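Local coordinates for ABC transporter substrate binding protein (Ribose) (Agrobacterium vitis, PDB 4WUT) that binds a sugar, here beta-D-fucopyranose, and probably delivers it to an ABC transporter as the solute-binding component, at residues Q60-A64 against E65-A69; L129-N133 against K134-E138; S158-A161 against G162-S165; A229-A233 against G234-K238. All coordinates share one frame; numbering follows the deposited sequence.

In the fold
From the N terminus, the four contacts follow one another in series, with no nesting or crossing, and each sits at a connection between neighbouring pieces of the two-lobed periplasmic binding protein fold. In one lobe, contact 1 turns the chain from strand 56-60 into helix 68-80. Contact 2 leads strand 127-130 into helix 133-148, at a crossing to the other lobe, where contact 3 carries strand 153-158 into helix 164-180 and contact 4 runs from helix 220-232 toward strand 240-244. Contacts 1 and 3 both touch the sugar, and meet where Glu65 CB packs on Val160 CG2. Contact 2 reaches contact 3 through Asn133 beside Ser165, while contact 4 lies apart, its centre about 25 Å from that of contact 3.

Contact 1. Residues Q60-A64 against E65-A69. With FCB (beta-D-fucopyranose), chain E.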
ATOM      1  N   GLN A  60      13.880  -6.634  -6.110  1.00 16.28           N
ATOM      2  CA  GLN A  60      14.631  -5.384  -6.187  1.00 15.86           C
ATOM      3  C   GLN A  60      13.679  -4.206  -6.032  1.00 14.76           C
ATOM      4  O   GLN A  60      12.491  -4.305  -6.351  1.00 14.44           O
ATOM      5  CB  GLN A  60      15.346  -5.293  -7.547  1.00 18.30           C
ATOM      6  CG  GLN A  60      15.772  -6.650  -8.156  1.00 38.57           C
ATOM      7  CD  GLN A  60      15.148  -6.938  -9.534  1.00 37.70           C
ATOM      8  OE1 GLN A  60      15.606  -6.407 -10.557  1.00 41.44           O
ATOM      9  NE2 GLN A  60      14.114  -7.802  -9.569  1.00 17.68           N
ATOM     10  N   GLY A  61      14.191  -3.084  -5.550  1.00 14.28           N
ATOM     11  CA  GLY A  61      13.435  -1.858  -5.504  1.00 13.32           C
ATOM     12  C   GLY A  61      14.382  -0.724  -5.215  1.00 13.07           C
ATOM     13  O   GLY A  61      15.483  -0.974  -4.675  1.00 13.62           O
ATOM     14  N   PRO A  62      13.987   0.507  -5.580  1.00 12.37           N
ATOM     15  CA  PRO A  62      14.840   1.660  -5.273  1.00 12.13           C
ATOM     16  C   PRO A  62      14.949   1.924  -3.782  1.00 11.82           C
ATOM     17  O   PRO A  62      14.364   1.215  -2.964  1.00 11.84           O
ATOM     18  CB  PRO A  62      14.125   2.830  -5.972  1.00 12.97           C
ATOM     19  CG  PRO A  62      13.323   2.184  -7.058  1.00 12.72           C
ATOM     20  CD  PRO A  62      12.868   0.873  -6.464  1.00 12.00           C
ATOM     21  N   ALA A  63      15.689   2.972  -3.429  1.00 12.63           N
ATOM     22  CA  ALA A  63      15.918   3.287  -2.034  1.00 13.16           C
ATOM     23  C   ALA A  63      14.740   3.953  -1.364  1.00 14.01           C
ATOM     24  O   ALA A  63      14.669   3.983  -0.143  1.00 15.47           O
ATOM     25  CB  ALA A  63      17.125   4.172  -1.908  1.00 15.81           C
ATOM     26  N   ALA A  64      13.802   4.470  -2.148  1.00 12.17           N
ATOM     27  CA  ALA A  64      12.647   5.157  -1.584  1.00 13.94           C
ATOM     28  C   ALA A  64      11.507   5.099  -2.589  1.00 11.41           C
ATOM     29  O   ALA A  64      11.730   4.991  -3.787  1.00 10.92           O
ATOM     30  CB  ALA A  64      12.983   6.589  -1.288  1.00 13.26           C
ATOM     31  N   GLU A  65      10.275   5.168  -2.091  1.00 10.64           N
ATOM     32  CA  GLU A  65       9.111   5.111  -2.969  1.00  9.48           C
ATOM     33  C   GLU A  65       8.958   6.308  -3.883  1.00 10.32           C
ATOM     34  O   GLU A  65       8.277   6.227  -4.903  1.00 10.88           O
ATOM     35  CB  GLU A  65       7.817   4.935  -2.146  1.00 10.76           C
ATOM     36  CG  GLU A  65       7.806   3.650  -1.317  1.00 10.03           C
ATOM     37  CD  GLU A  65       6.431   3.154  -0.933  1.00 11.18           C
ATOM     38  OE1 GLU A  65       5.418   3.927  -1.013  1.00 10.15           O
ATOM     39  OE2 GLU A  65       6.366   1.949  -0.584  1.00 13.29           O
ATOM     40  N   SER A  66       9.617   7.407  -3.528  1.00 11.15           N
ATOM     41  CA  SER A  66       9.630   8.618  -4.337  1.00 10.24           C
ATOM     42  C   SER A  66      10.633   8.561  -5.499  1.00 10.12           C
ATOM     43  O   SER A  66      10.628   9.439  -6.368  1.00 11.75           O
ATOM     44  CB  SER A  66       9.967   9.820  -3.450  1.00 13.63           C
ATOM     45  OG  SER A  66      11.147   9.614  -2.702  1.00 16.76           O
ATOM     46  N   ALA A  67      11.497   7.546  -5.496  1.00 10.41           N
ATOM     47  CA  ALA A  67      12.528   7.396  -6.532  1.00  9.66           C
ATOM     48  C   ALA A  67      11.943   6.734  -7.762  1.00 10.03           C
ATOM     49  O   ALA A  67      12.191   5.549  -8.013  1.00 11.55           O
ATOM     50  CB  ALA A  67      13.641   6.546  -6.020  1.00 11.81           C
ATOM     51  N   ILE A  68      11.188   7.502  -8.539  1.00  9.92           N
ATOM     52  CA  ILE A  68      10.436   6.983  -9.665  1.00  8.58           C
ATOM     53  C   ILE A  68      11.341   6.642 -10.846  1.00  7.73           C
ATOM     54  O   ILE A  68      11.234   5.555 -11.442  1.00  9.97           O
ATOM     55  CB  ILE A  68       9.370   7.996 -10.148  1.00 11.45           C
ATOM     56  CG1 ILE A  68       8.559   8.564  -8.993  1.00 23.38           C
ATOM     57  CG2 ILE A  68       8.469   7.372 -11.158  1.00  9.96           C
ATOM     58  CD1 ILE A  68       7.943   7.525  -8.164  1.00 11.27           C
ATOM     59  N   ALA A  69      12.230   7.555 -11.172  1.00  8.26           N
ATOM     60  CA  ALA A  69      13.139   7.326 -12.288  1.00 10.24           C
ATOM     61  C   ALA A  69      13.990   6.082 -12.050  1.00  8.92           C
ATOM     62  O   ALA A  69      14.284   5.324 -12.977  1.00 11.35           O
ATOM     63  CB  ALA A  69      14.018   8.525 -12.514  1.00 11.02           C
TER
HETATM   64  C1  FCB E 404       1.169   0.110   1.415  1.00  6.39           C
HETATM   65  C2  FCB E 404       0.857   0.603   0.008  1.00 12.22           C
HETATM   66  C3  FCB E 404       1.984   0.468  -0.862  1.00 13.19           C
HETATM   67  C4  FCB E 404       3.240   1.137  -0.242  1.00 13.17           C
HETATM   68  C5  FCB E 404       3.367   0.532   1.183  1.00 12.00           C
HETATM   69  C6  FCB E 404       4.592   1.100   1.958  1.00 13.06           C
HETATM   70  O1  FCB E 404       0.167   0.568   2.192  1.00 10.01           O
HETATM   71  O2  FCB E 404      -0.226  -0.236  -0.483  1.00 11.33           O
HETATM   72  O3  FCB E 404       1.620   1.107  -2.112  1.00 13.33           O
HETATM   73  O4  FCB E 404       3.117   2.581  -0.229  1.00 15.67           O
HETATM   74  O5  FCB E 404       2.272   0.843   1.927  1.00 14.30           O
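Pro62 CB and Ala67 CB meet at 3.7 Å, and the neighbouring ring atom, Pro62 CG, rests against the carbonyl oxygen of Ala67. The proline ring, in the C-gamma exo pucker, also lies on Asp70, Gln71 and Met74 of the following helix. The chain reaches Ala67 through a type I beta turn that starts at Ala64, closed by Ala67 N to Ala64 O at 3.1 Å. The turn ends at Ala67, the N-cap of helix 68-80, in the connection from strand 56-60 that carries part of the sugar pocket. Glu65, at the second position of the turn, carries its carboxylate into that pocket. With CG anti to the carbonyl carbon (chi1 -60°) and the chain extended beyond it, the carboxylate reaches the ligand, where Glu65 OE1 accepts from FCB O4 at 2.8 Å. Ser193 OG also bonds Glu65 OE1, and Trp38 NE1 holds OE2, so both oxygens of the buried group are engaged. Ser66 OG, turned between its own backbone N and carbonyl carbon (chi1 52°), comes to 3.8 Å from Ala64 CB.

Contact 2. Residues L129-N133 against K134-E138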
ATOM      1  N   LEU A 129      -3.293  -7.386  -9.159  1.00 14.73           N
ATOM      2  CA  LEU A 129      -3.654  -7.908  -7.839  1.00 12.79           C
ATOM      3  C   LEU A 129      -3.440  -6.820  -6.809  1.00 10.81           C
ATOM      4  O   LEU A 129      -2.327  -6.323  -6.660  1.00 11.78           O
ATOM      5  CB  LEU A 129      -2.758  -9.088  -7.449  1.00 14.68           C
ATOM      6  CG  LEU A 129      -2.786 -10.392  -8.232  1.00 17.41           C
ATOM      7  CD1 LEU A 129      -2.122 -10.247  -9.580  1.00 24.57           C
ATOM      8  CD2 LEU A 129      -2.106 -11.489  -7.433  1.00 26.77           C
ATOM      9  N   ALA A 130      -4.482  -6.437  -6.105  1.00 10.67           N
ATOM     10  CA  ALA A 130      -4.390  -5.315  -5.187  1.00 10.73           C
ATOM     11  C   ALA A 130      -5.602  -5.240  -4.281  1.00 12.38           C
ATOM     12  O   ALA A 130      -6.663  -5.842  -4.546  1.00 12.63           O
ATOM     13  CB  ALA A 130      -4.242  -3.993  -5.972  1.00 12.42           C
ATOM     14  N   THR A 131      -5.443  -4.495  -3.200  1.00 11.60           N
ATOM     15  CA  THR A 131      -6.580  -4.030  -2.413  1.00 11.92           C
ATOM     16  C   THR A 131      -7.552  -3.239  -3.299  1.00 12.93           C
ATOM     17  O   THR A 131      -7.130  -2.526  -4.203  1.00 12.79           O
ATOM     18  CB  THR A 131      -6.098  -3.126  -1.273  1.00 14.10           C
ATOM     19  OG1 THR A 131      -5.192  -3.860  -0.455  1.00 12.83           O
ATOM     20  CG2 THR A 131      -7.240  -2.588  -0.419  1.00 15.15           C
ATOM     21  N   ASP A 132      -8.848  -3.379  -3.075  1.00 14.29           N
ATOM     22  CA  ASP A 132      -9.789  -2.412  -3.602  1.00 15.57           C
ATOM     23  C   ASP A 132      -9.633  -1.137  -2.797  1.00 15.59           C
ATOM     24  O   ASP A 132     -10.269  -0.943  -1.755  1.00 16.24           O
ATOM     25  CB  ASP A 132     -11.215  -2.953  -3.496  1.00 17.24           C
ATOM     26  CG  ASP A 132     -12.258  -1.974  -3.979  1.00 19.50           C
ATOM     27  OD1 ASP A 132     -11.965  -0.773  -4.137  1.00 20.50           O
ATOM     28  OD2 ASP A 132     -13.413  -2.407  -4.192  1.00 22.82           O
ATOM     29  N   ASN A 133      -8.722  -0.276  -3.244  1.00 12.67           N
ATOM     30  CA  ASN A 133      -8.330   0.862  -2.413  1.00 11.69           C
ATOM     31  C   ASN A 133      -9.422   1.888  -2.127  1.00 11.78           C
ATOM     32  O   ASN A 133      -9.464   2.472  -1.042  1.00 11.30           O
ATOM     33  CB  ASN A 133      -7.065   1.525  -2.947  1.00 12.11           C
ATOM     34  CG  ASN A 133      -5.854   0.731  -2.600  1.00 12.21           C
ATOM     35  OD1 ASN A 133      -5.469   0.670  -1.434  1.00 11.60           O
ATOM     36  ND2 ASN A 133      -5.294   0.041  -3.575  1.00 11.15           N
ATOM     37  N   LYS A 134     -10.300   2.128  -3.086  1.00 13.34           N
ATOM     38  CA  LYS A 134     -11.429   3.010  -2.824  1.00 13.00           C
ATOM     39  C   LYS A 134     -12.262   2.442  -1.691  1.00 13.21           C
ATOM     40  O   LYS A 134     -12.593   3.166  -0.748  1.00 13.60           O
ATOM     41  CB  LYS A 134     -12.270   3.201  -4.076  1.00 15.89           C
ATOM     42  CG  LYS A 134     -13.556   4.002  -3.855  1.00 17.47           C
ATOM     43  CD  LYS A 134     -14.381   4.084  -5.126  1.00 25.06           C
ATOM     44  CE  LYS A 134     -15.773   4.636  -4.842  1.00 30.66           C
ATOM     45  NZ  LYS A 134     -16.756   4.190  -5.860  1.00 42.37           N
ATOM     46  N   ALA A 135     -12.587   1.144  -1.770  1.00 14.19           N
ATOM     47  CA  ALA A 135     -13.380   0.502  -0.724  1.00 14.46           C
ATOM     48  C   ALA A 135     -12.658   0.535   0.617  1.00 16.22           C
ATOM     49  O   ALA A 135     -13.287   0.796   1.635  1.00 15.06           O
ATOM     50  CB  ALA A 135     -13.741  -0.935  -1.102  1.00 17.86           C
ATOM     51  N   ALA A 136     -11.342   0.326   0.608  1.00 13.15           N
ATOM     52  CA  ALA A 136     -10.567   0.319   1.839  1.00 12.25           C
ATOM     53  C   ALA A 136     -10.513   1.720   2.470  1.00 11.54           C
ATOM     54  O   ALA A 136     -10.593   1.858   3.690  1.00 12.14           O
ATOM     55  CB  ALA A 136      -9.157  -0.207   1.574  1.00 12.36           C
ATOM     56  N   GLY A 137     -10.357   2.755   1.650  1.00 11.15           N
ATOM     57  CA  GLY A 137     -10.416   4.109   2.153  1.00 10.75           C
ATOM     58  C   GLY A 137     -11.775   4.427   2.753  1.00 11.84           C
ATOM     59  O   GLY A 137     -11.856   5.112   3.780  1.00 12.08           O
ATOM     60  N   GLU A 138     -12.837   3.925   2.124  1.00 13.16           N
ATOM     61  CA  GLU A 138     -14.177   4.107   2.655  1.00 12.97           C
ATOM     62  C   GLU A 138     -14.332   3.416   4.011  1.00 13.14           C
ATOM     63  O   GLU A 138     -14.972   3.968   4.901  1.00 14.32           O
ATOM     64  CB  GLU A 138     -15.228   3.642   1.636  1.00 14.08           C
ATOM     65  CG  GLU A 138     -15.363   4.593   0.472  1.00 20.45           C
ATOM     66  CD  GLU A 138     -16.332   4.127  -0.594  1.00 32.00           C
ATOM     67  OE1 GLU A 138     -17.002   3.091  -0.385  1.00 37.44           O
ATOM     68  OE2 GLU A 138     -16.430   4.814  -1.636  1.00 29.53           O
TER
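Asp132 OD1 accepts the backbone N-H of Ala135 at 3.1 Å, a nearly straight capping bond (169° at the hydrogen) from Asp132, the N-cap residue of helix 133-148. The donor approaches from above the carboxylate plane. Chi1 of 178° places CG beside the carbonyl carbon, which brings the carboxylate to Ala135, Asp132 CG and OD2 each 3.4 Å from Ala135 CB. The backbone of the cap residue works as well: Asp132 O takes the N-H of Ala136 at 2.9 Å. One residue on, Asn133 O receives Gly137 N at 2.9 Å, and regular helix bonding is under way. The helix starts a crossing between the two halves of the periplasmic binding protein fold, from strand 127-130 to strand 153-158. Two polar side chains turn to partners elsewhere: Thr131 OG1 bonds Gln265 OE1, and Asn133 OD1 accepts from Arg169 NH2, an arginine that also bonds the sugar. Thr131 CG2 is left to pack against Ala136 CB at 3.6 Å, and both residues touch Val295. A negative carboxylate at the N terminus of a helix probably interacts favourably with the helix dipole, while Asn133, through Arg169, stands in the second shell of the sugar site.

Contact 3. Residues S158-A161 against G162-S165. With FCB (beta-D-fucopyranose), chain E.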
ATOM      1  N   SER A 158      -0.936  11.514   4.028  1.00  9.44           N
ATOM      2  CA  SER A 158      -0.746  10.627   2.903  1.00  9.08           C
ATOM      3  C   SER A 158       0.748  10.444   2.614  1.00  9.24           C
ATOM      4  O   SER A 158       1.582  10.846   3.406  1.00  9.64           O
ATOM      5  CB  SER A 158      -1.503  11.152   1.693  1.00  9.84           C
ATOM      6  OG  SER A 158      -1.461  10.200   0.640  1.00 10.09           O
ATOM      7  N   TYR A 159       1.046   9.753   1.522  1.00  9.80           N
ATOM      8  CA  TYR A 159       2.401   9.292   1.275  1.00  9.25           C
ATOM      9  C   TYR A 159       2.963   9.911   0.003  1.00  9.56           C
ATOM     10  O   TYR A 159       3.582  10.970   0.062  1.00 10.14           O
ATOM     11  CB  TYR A 159       2.510   7.741   1.318  1.00  9.02           C
ATOM     12  CG  TYR A 159       1.460   6.894   0.677  1.00  8.94           C
ATOM     13  CD1 TYR A 159       0.198   6.766   1.248  1.00  9.07           C
ATOM     14  CD2 TYR A 159       1.752   6.104  -0.426  1.00  9.37           C
ATOM     15  CE1 TYR A 159      -0.755   5.947   0.710  1.00 10.11           C
ATOM     16  CE2 TYR A 159       0.802   5.271  -0.968  1.00  9.37           C
ATOM     17  CZ  TYR A 159      -0.454   5.195  -0.396  1.00  9.75           C
ATOM     18  OH  TYR A 159      -1.406   4.366  -0.925  1.00 10.41           O
ATOM     19  N   VAL A 160       2.763   9.247  -1.130  1.00  9.41           N
ATOM     20  CA  VAL A 160       3.233   9.780  -2.418  1.00  9.85           C
ATOM     21  C   VAL A 160       2.021  10.180  -3.236  1.00  9.93           C
ATOM     22  O   VAL A 160       1.191   9.327  -3.602  1.00  9.67           O
ATOM     23  CB  VAL A 160       4.100   8.746  -3.175  1.00  9.93           C
ATOM     24  CG1 VAL A 160       4.512   9.275  -4.558  1.00 10.74           C
ATOM     25  CG2 VAL A 160       5.375   8.384  -2.376  1.00 10.12           C
ATOM     26  N   ALA A 161       1.888  11.474  -3.507  1.00 10.50           N
ATOM     27  CA  ALA A 161       0.692  11.979  -4.176  1.00 11.52           C
ATOM     28  C   ALA A 161       0.576  11.357  -5.563  1.00 11.11           C
ATOM     29  O   ALA A 161       1.498  11.445  -6.385  1.00 12.67           O
ATOM     30  CB  ALA A 161       0.752  13.486  -4.281  1.00 13.83           C
ATOM     31  N   GLY A 162      -0.573  10.759  -5.832  1.00 11.00           N
ATOM     32  CA  GLY A 162      -0.845  10.198  -7.139  1.00 11.49           C
ATOM     33  C   GLY A 162      -0.260   8.818  -7.383  1.00 11.12           C
ATOM     34  O   GLY A 162      -0.390   8.276  -8.477  1.00 11.63           O
ATOM     35  N   ALA A 163       0.399   8.230  -6.384  1.00 10.42           N
ATOM     36  CA  ALA A 163       0.834   6.868  -6.527  1.00 10.23           C
ATOM     37  C   ALA A 163      -0.451   6.002  -6.660  1.00 10.26           C
ATOM     38  O   ALA A 163      -1.517   6.378  -6.172  1.00 12.34           O
ATOM     39  CB  ALA A 163       1.708   6.451  -5.366  1.00 13.88           C
ATOM     40  N   GLY A 164      -0.379   4.910  -7.390  1.00 10.75           N
ATOM     41  CA  GLY A 164      -1.567   4.183  -7.758  1.00  8.81           C
ATOM     42  C   GLY A 164      -2.453   3.825  -6.590  1.00 10.96           C
ATOM     43  O   GLY A 164      -3.657   4.078  -6.637  1.00 11.98           O
ATOM     44  N   SER A 165      -1.889   3.228  -5.550  1.00  9.40           N
ATOM     45  CA  SER A 165      -2.729   2.846  -4.392  1.00  7.53           C
ATOM     46  C   SER A 165      -3.268   4.087  -3.660  1.00 12.75           C
ATOM     47  O   SER A 165      -4.366   4.066  -3.086  1.00 12.78           O
ATOM     48  CB  SER A 165      -1.935   1.976  -3.439  1.00  8.81           C
ATOM     49  OG  SER A 165      -0.770   2.658  -3.001  1.00  9.80           O
TER
HETATM   50  C1  FCB E 404       1.169   0.110   1.415  1.00  6.39           C
HETATM   51  C2  FCB E 404       0.857   0.603   0.008  1.00 12.22           C
HETATM   52  C3  FCB E 404       1.984   0.468  -0.862  1.00 13.19           C
HETATM   53  C4  FCB E 404       3.240   1.137  -0.242  1.00 13.17           C
HETATM   54  C5  FCB E 404       3.367   0.532   1.183  1.00 12.00           C
HETATM   55  C6  FCB E 404       4.592   1.100   1.958  1.00 13.06           C
HETATM   56  O1  FCB E 404       0.167   0.568   2.192  1.00 10.01           O
HETATM   57  O2  FCB E 404      -0.226  -0.236  -0.483  1.00 11.33           O
HETATM   58  O3  FCB E 404       1.620   1.107  -2.112  1.00 13.33           O
HETATM   59  O4  FCB E 404       3.117   2.581  -0.229  1.00 15.67           O
HETATM   60  O5  FCB E 404       2.272   0.843   1.927  1.00 14.30           O
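The sugar pocket takes two residues from this connection between strand 153-158 and helix 164-180, Tyr159 and Ser165, which touch each other as well as lining the site. Their hydroxyls are hydrogen-bonded, Tyr159 OH to Ser165 OG at 2.8 Å, and either could be the donor. Ser165 OG lies in the plane of the tyrosine ring, at the edge on the CE2 side, with an angle of about 120° at Tyr159 OH between CZ and Ser165 OG. Chi1 of 42° sets Tyr159 CG between the backbone N and the carbonyl carbon, and the ring spans the turn to reach the start of the helix. Ser165 OG occupies the corresponding place on its own residue, which also brings it 3.0 Å from FCB O3, although its proton has another acceptor within reach. Tyr159 meets the sugar more loosely, CE2 standing 3.6 Å from FCB O4 at an oblique approach.

Next along the chain comes a type II beta turn from Val160 to Ala163, closed by Ala163 N to Val160 O at 3.1 Å. Gly162 holds its third position with positive phi (82°), where a side chain would collide with Ala161 O. Val160 CB and Ala163 CB, 4.0 Å apart, pack together, and Glu166 OE1 accepts the N-H of Gly162. Ser115 OG bonds Ser165 N. For the tyrosine, itself a pocket residue, the tie between the hydroxyls adds a second role, since it probably helps hold Ser165 OG beside FCB O3.

Contact 4. Residues A229-A233 against G234-K238; sequences AIKQA and GKAGK
Lys231 O is gripped by two donors, Gly234 N at 3.0 Å and a water at 3.3 Å. The same water accepts from Ala236 N, so it bridges the last turn of the helix to the chain that leaves it. Together with Lys235 N to Ile230 O, also 3.0 Å, the Gly234 bond makes a Schellman motif, which ends helix 220-232 ahead of strand 240-244. Both bonds thus reach back, from Gly234 and Lys235, into the last turn, and two successive backbone N-H groups are satisfied by carbonyls of the helix they follow. Gly234 has the positive phi of the motif (75°), at which a CB would clash with Ala233 O. A type II turn from Lys235 to Lys238 follows directly, closed by Lys238 N to Lys235 O at 2.9 Å, with Gly237 again at positive phi.

Side chains fill in around this backbone. Ile230 CG2, anti to the backbone N, meets the departing chain, 3.5 Å from Ala236 N and 4.3 Å from Ala236 CB. Ala229 and Ala233 touch helix 195-208, while Lys231 and Ala236 both lie on Thr258. Lys235 runs out fully extended from a largely exposed loop, its CD passing 4.2 Å from Ala233 CB.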
ATOM      1  N   ALA A 229       4.443  10.286  16.571  1.00  8.96           N
ATOM      2  CA  ALA A 229       4.197  11.706  16.828  1.00  9.96           C
ATOM      3  C   ALA A 229       3.124  11.935  17.877  1.00  9.04           C
ATOM      4  O   ALA A 229       3.275  12.787  18.751  1.00 11.74           O
ATOM      5  CB  ALA A 229       3.826  12.437  15.536  1.00 10.74           C
ATOM      6  N   ILE A 230       2.020  11.193  17.766  1.00 10.49           N
ATOM      7  CA  ILE A 230       0.935  11.318  18.726  1.00 10.68           C
ATOM      8  C   ILE A 230       1.416  10.982  20.144  1.00 11.92           C
ATOM      9  O   ILE A 230       1.136  11.693  21.110  1.00 11.45           O
ATOM     10  CB  ILE A 230      -0.212  10.380  18.324  1.00 10.20           C
ATOM     11  CG1 ILE A 230      -0.876  10.870  17.033  1.00 11.80           C
ATOM     12  CG2 ILE A 230      -1.226  10.269  19.424  1.00 11.51           C
ATOM     13  CD1 ILE A 230      -1.786   9.866  16.414  1.00 11.97           C
ATOM     14  N   LYS A 231       2.168   9.900  20.253  1.00 10.93           N
ATOM     15  CA  LYS A 231       2.676   9.464  21.540  1.00 15.40           C
ATOM     16  C   LYS A 231       3.601  10.519  22.103  1.00 13.49           C
ATOM     17  O   LYS A 231       3.504  10.896  23.269  1.00 15.93           O
ATOM     18  CB  LYS A 231       3.413   8.145  21.385  1.00 20.77           C
ATOM     19  CG  LYS A 231       2.507   6.952  21.280  1.00 24.70           C
ATOM     20  CD  LYS A 231       3.291   5.656  21.368  1.00 31.94           C
ATOM     21  CE  LYS A 231       4.059   5.569  22.653  1.00 35.39           C
ATOM     22  NZ  LYS A 231       3.202   5.847  23.843  1.00 42.15           N
ATOM     23  N   GLN A 232       4.520  10.997  21.264  1.00 14.58           N
ATOM     24  CA  GLN A 232       5.500  11.991  21.709  1.00 15.84           C
ATOM     25  C   GLN A 232       4.858  13.325  22.129  1.00 11.83           C
ATOM     26  O   GLN A 232       5.377  14.029  23.007  1.00 16.53           O
ATOM     27  CB  GLN A 232       6.520  12.221  20.602  1.00 18.91           C
ATOM     28  CG  GLN A 232       7.483  11.049  20.460  1.00 29.70           C
ATOM     29  CD  GLN A 232       8.523  11.212  19.349  1.00 34.73           C
ATOM     30  OE1 GLN A 232       8.841  12.330  18.911  1.00 32.94           O
ATOM     31  NE2 GLN A 232       9.059  10.085  18.894  1.00 33.72           N
ATOM     32  N   ALA A 233       3.742  13.672  21.520  1.00 13.94           N
ATOM     33  CA  ALA A 233       3.001  14.875  21.857  1.00 16.54           C
ATOM     34  C   ALA A 233       2.169  14.746  23.140  1.00 15.54           C
ATOM     35  O   ALA A 233       1.586  15.733  23.592  1.00 19.84           O
ATOM     36  CB  ALA A 233       2.092  15.244  20.693  1.00 18.18           C
ATOM     37  N   GLY A 234       2.100  13.537  23.698  1.00 14.03           N
ATOM     38  CA  GLY A 234       1.286  13.262  24.863  1.00 19.34           C
ATOM     39  C   GLY A 234      -0.193  13.186  24.535  1.00 16.64           C
ATOM     40  O   GLY A 234      -1.032  13.368  25.424  1.00 18.78           O
ATOM     41  N   LYS A 235      -0.521  12.903  23.280  1.00 14.46           N
ATOM     42  CA  LYS A 235      -1.908  12.898  22.850  1.00 13.09           C
ATOM     43  C   LYS A 235      -2.500  11.513  22.518  1.00 13.73           C
ATOM     44  O   LYS A 235      -3.581  11.431  21.963  1.00 13.49           O
ATOM     45  CB  LYS A 235      -2.093  13.864  21.682  1.00 13.53           C
ATOM     46  CG  LYS A 235      -1.929  15.320  22.120  1.00 13.29           C
ATOM     47  CD  LYS A 235      -1.946  16.302  20.950  1.00 13.82           C
ATOM     48  CE  LYS A 235      -1.990  17.746  21.419  1.00 13.24           C
ATOM     49  NZ  LYS A 235      -1.957  18.775  20.337  1.00 15.07           N
ATOM     50  N   ALA A 236      -1.810  10.432  22.874  1.00 14.50           N
ATOM     51  CA  ALA A 236      -2.339   9.102  22.598  1.00 14.38           C
ATOM     52  C   ALA A 236      -3.698   8.933  23.267  1.00 15.67           C
ATOM     53  O   ALA A 236      -3.846   9.175  24.463  1.00 18.51           O
ATOM     54  CB  ALA A 236      -1.369   8.024  23.064  1.00 21.94           C
ATOM     55  N   GLY A 237      -4.691   8.518  22.486  1.00 19.45           N
ATOM     56  CA  GLY A 237      -6.033   8.329  23.019  1.00 18.45           C
ATOM     57  C   GLY A 237      -6.843   9.618  23.139  1.00 23.02           C
ATOM     58  O   GLY A 237      -8.018   9.571  23.498  1.00 26.00           O
ATOM     59  N   LYS A 238      -6.235  10.759  22.824  1.00 16.91           N
ATOM     60  CA  LYS A 238      -6.906  12.063  22.927  1.00 19.51           C
ATOM     61  C   LYS A 238      -7.404  12.571  21.573  1.00 21.00           C
ATOM     62  O   LYS A 238      -7.975  13.657  21.474  1.00 26.62           O
ATOM     63  CB  LYS A 238      -5.978  13.110  23.534  1.00 20.54           C
ATOM     64  CG  LYS A 238      -5.527  12.789  24.944  1.00 23.98           C
ATOM     65  CD  LYS A 238      -4.755  13.947  25.548  1.00 31.54           C
ATOM     66  CE  LYS A 238      -4.196  13.599  26.917  1.00 32.27           C
ATOM     67  NZ  LYS A 238      -5.269  13.185  27.857  1.00 37.64           N
TER
HETATM   68  O   HOH W   1       0.647  10.100  24.623  1.00 22.04           O